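PDB 2HEU: sugar ABC transporter, sugar-binding protein from Streptococcus pneumoniae, which probably captures a sugar outside the cell, as the solute-binding component of an ABC transporter, and hands it on for uptake. Local coordinates for residues 262-266 with 267-271. Residues are numbered along the deposited sequence; the frame is centred on the assembly and turned at random.
Sequences TAINE and QKPNF
Pro269 packs its ring, and Gln267 its CB, against Ile264 O near the C-terminal end of helix 260-265, which gives way to a type I beta turn from Asn265 to Lys268 before the chain heads for strand 273-276. Lys268 N to Asn265 O, at 163° the straighter of two i to i+3 bonds, closes this turn; Gln267 N to Ile264 O at 3.0 Å precedes it. The chain leaves helical conformation at Lys268 (phi 60°), and Pro269 packs toward the helix end, its CD 3.4 Å from Ile264 O and its CG 4.3 Å from Ile264 CG2. Beneath, Ile264 is buried against Ile243, Phe246 and Tyr132. Gln267 runs across the helix end, CG beside its own backbone N and the chain bent at chi2 (-61°), with CB 3.3 Å from Ile264 O and CG 3.6 Å from Ala263 O. One water accepts an N-H from Gln267 NE2 and donates to Ala263 O. Bends at chi2, chi3 and chi4 bring Lys268 NZ round beside the Asn265 and Glu266 carbonyls, which it reaches through water: NZ gives a 2.8 Å bond to the water that donates to Glu266 O at 2.9 Å.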
loop_
_atom_site.group_PDB
_atom_site.type_symbol
_atom_site.label_atom_id
_atom_site.label_comp_id
_atom_site.label_asym_id
_atom_site.label_seq_id
_atom_site.Cartn_x
_atom_site.Cartn_y
_atom_site.Cartn_z
ATOM N N THR A 262 11.089 5.615 -5.346
ATOM C CA THR A 262 11.276 6.960 -5.819
ATOM C C THR A 262 12.378 7.657 -5.021
ATOM O O THR A 262 13.353 8.259 -5.573
ATOM C CB THR A 262 9.938 7.688 -5.600
ATOM O OG1 THR A 262 8.829 6.904 -6.173
ATOM C CG2 THR A 262 9.984 9.067 -6.223
ATOM N N ALA A 263 12.291 7.536 -3.677
ATOM C CA ALA A 263 13.281 8.109 -2.795
ATOM C C ALA A 263 14.641 7.479 -3.007
ATOM O O ALA A 263 15.684 8.158 -2.968
ATOM C CB ALA A 263 12.842 8.017 -1.350
ATOM N N ILE A 264 14.696 6.153 -3.150
ATOM C CA ILE A 264 15.959 5.469 -3.354
ATOM C C ILE A 264 16.607 6.002 -4.658
ATOM O O ILE A 264 17.826 6.290 -4.650
ATOM C CB ILE A 264 15.755 3.924 -3.439
ATOM C CG1 ILE A 264 15.244 3.414 -2.075
ATOM C CG2 ILE A 264 17.068 3.271 -3.831
ATOM C CD1 ILE A 264 14.685 2.022 -2.177
ATOM N N ASN A 265 15.865 6.095 -5.713
ATOM C CA ASN A 265 16.491 6.516 -7.013
ATOM C C ASN A 265 17.053 7.904 -6.915
ATOM O O ASN A 265 18.052 8.179 -7.609
ATOM C CB ASN A 265 15.507 6.361 -8.138
ATOM C CG ASN A 265 15.295 4.951 -8.567
ATOM O OD1 ASN A 265 16.203 4.117 -8.410
ATOM N ND2 ASN A 265 14.162 4.683 -9.157
ATOM N N GLU A 266 16.501 8.796 -6.149
ATOM C CA GLU A 266 16.984 10.150 -6.136
ATOM C C GLU A 266 18.296 10.275 -5.360
ATOM O O GLU A 266 18.926 11.348 -5.310
ATOM C CB GLU A 266 15.907 11.083 -5.525
ATOM C CG GLU A 266 14.652 11.199 -6.340
ATOM C CD GLU A 266 13.853 12.429 -6.083
ATOM O OE1 GLU A 266 14.137 13.147 -5.126
ATOM O OE2 GLU A 266 12.961 12.707 -6.963
ATOM N N GLN A 267 18.726 9.163 -4.734
ATOM C CA GLN A 267 20.044 9.104 -4.092
ATOM C C GLN A 267 21.135 8.594 -5.026
ATOM O O GLN A 267 22.303 8.528 -4.598
ATOM C CB GLN A 267 19.925 8.186 -2.859
ATOM C CG GLN A 267 18.996 8.763 -1.817
ATOM C CD GLN A 267 19.443 10.087 -1.264
ATOM O OE1 GLN A 267 20.668 10.338 -1.134
ATOM N NE2 GLN A 267 18.515 10.963 -0.903
ATOM N N LYS A 268 20.777 8.261 -6.260
ATOM C CA LYS A 268 21.799 7.811 -7.259
ATOM C C LYS A 268 22.550 6.562 -6.837
ATOM O O LYS A 268 23.789 6.556 -6.802
ATOM C CB LYS A 268 22.756 8.993 -7.652
ATOM C CG LYS A 268 22.056 10.301 -8.002
ATOM C CD LYS A 268 21.079 10.154 -9.164
ATOM C CE LYS A 268 21.016 11.547 -10.009
ATOM N NZ LYS A 268 20.026 12.390 -9.559
ATOM N N PRO A 269 21.830 5.493 -6.547
ATOM C CA PRO A 269 22.532 4.226 -6.210
ATOM C C PRO A 269 23.301 3.731 -7.396
ATOM O O PRO A 269 22.966 3.889 -8.535
ATOM C CB PRO A 269 21.395 3.249 -5.921
ATOM C CG PRO A 269 20.190 3.838 -6.667
ATOM C CD PRO A 269 20.393 5.340 -6.616
ATOM N N ASN A 270 24.429 3.112 -7.048
ATOM C CA ASN A 270 25.365 2.540 -8.024
ATOM C C ASN A 270 25.255 1.019 -8.076
ATOM O O ASN A 270 26.276 0.315 -8.126
ATOM C CB ASN A 270 26.788 2.965 -7.647
ATOM C CG ASN A 270 27.731 2.726 -8.686
ATOM O OD1 ASN A 270 27.431 2.816 -9.883
ATOM N ND2 ASN A 270 28.932 2.367 -8.281
ATOM N N PHE A 271 24.074 0.488 -8.074
ATOM C CA PHE A 271 23.765 -0.959 -8.187
ATOM C C PHE A 271 22.376 -1.107 -8.713
ATOM O O PHE A 271 21.556 -0.186 -8.664
ATOM C CB PHE A 271 23.967 -1.640 -6.858
ATOM C CG PHE A 271 23.022 -1.171 -5.770
ATOM C CD1 PHE A 271 23.362 -0.144 -4.931
ATOM C CD2 PHE A 271 21.783 -1.806 -5.560
ATOM C CE1 PHE A 271 22.475 0.292 -3.908
ATOM C CE2 PHE A 271 20.952 -1.396 -4.588
ATOM C CZ PHE A 271 21.301 -0.347 -3.740
HETATM O O HOH W 1 15.705 10.472 -1.491
HETATM O O HOH W 2 18.079 9.856 -10.081
HETATM O O HOH W 3 20.239 13.309 -6.917
#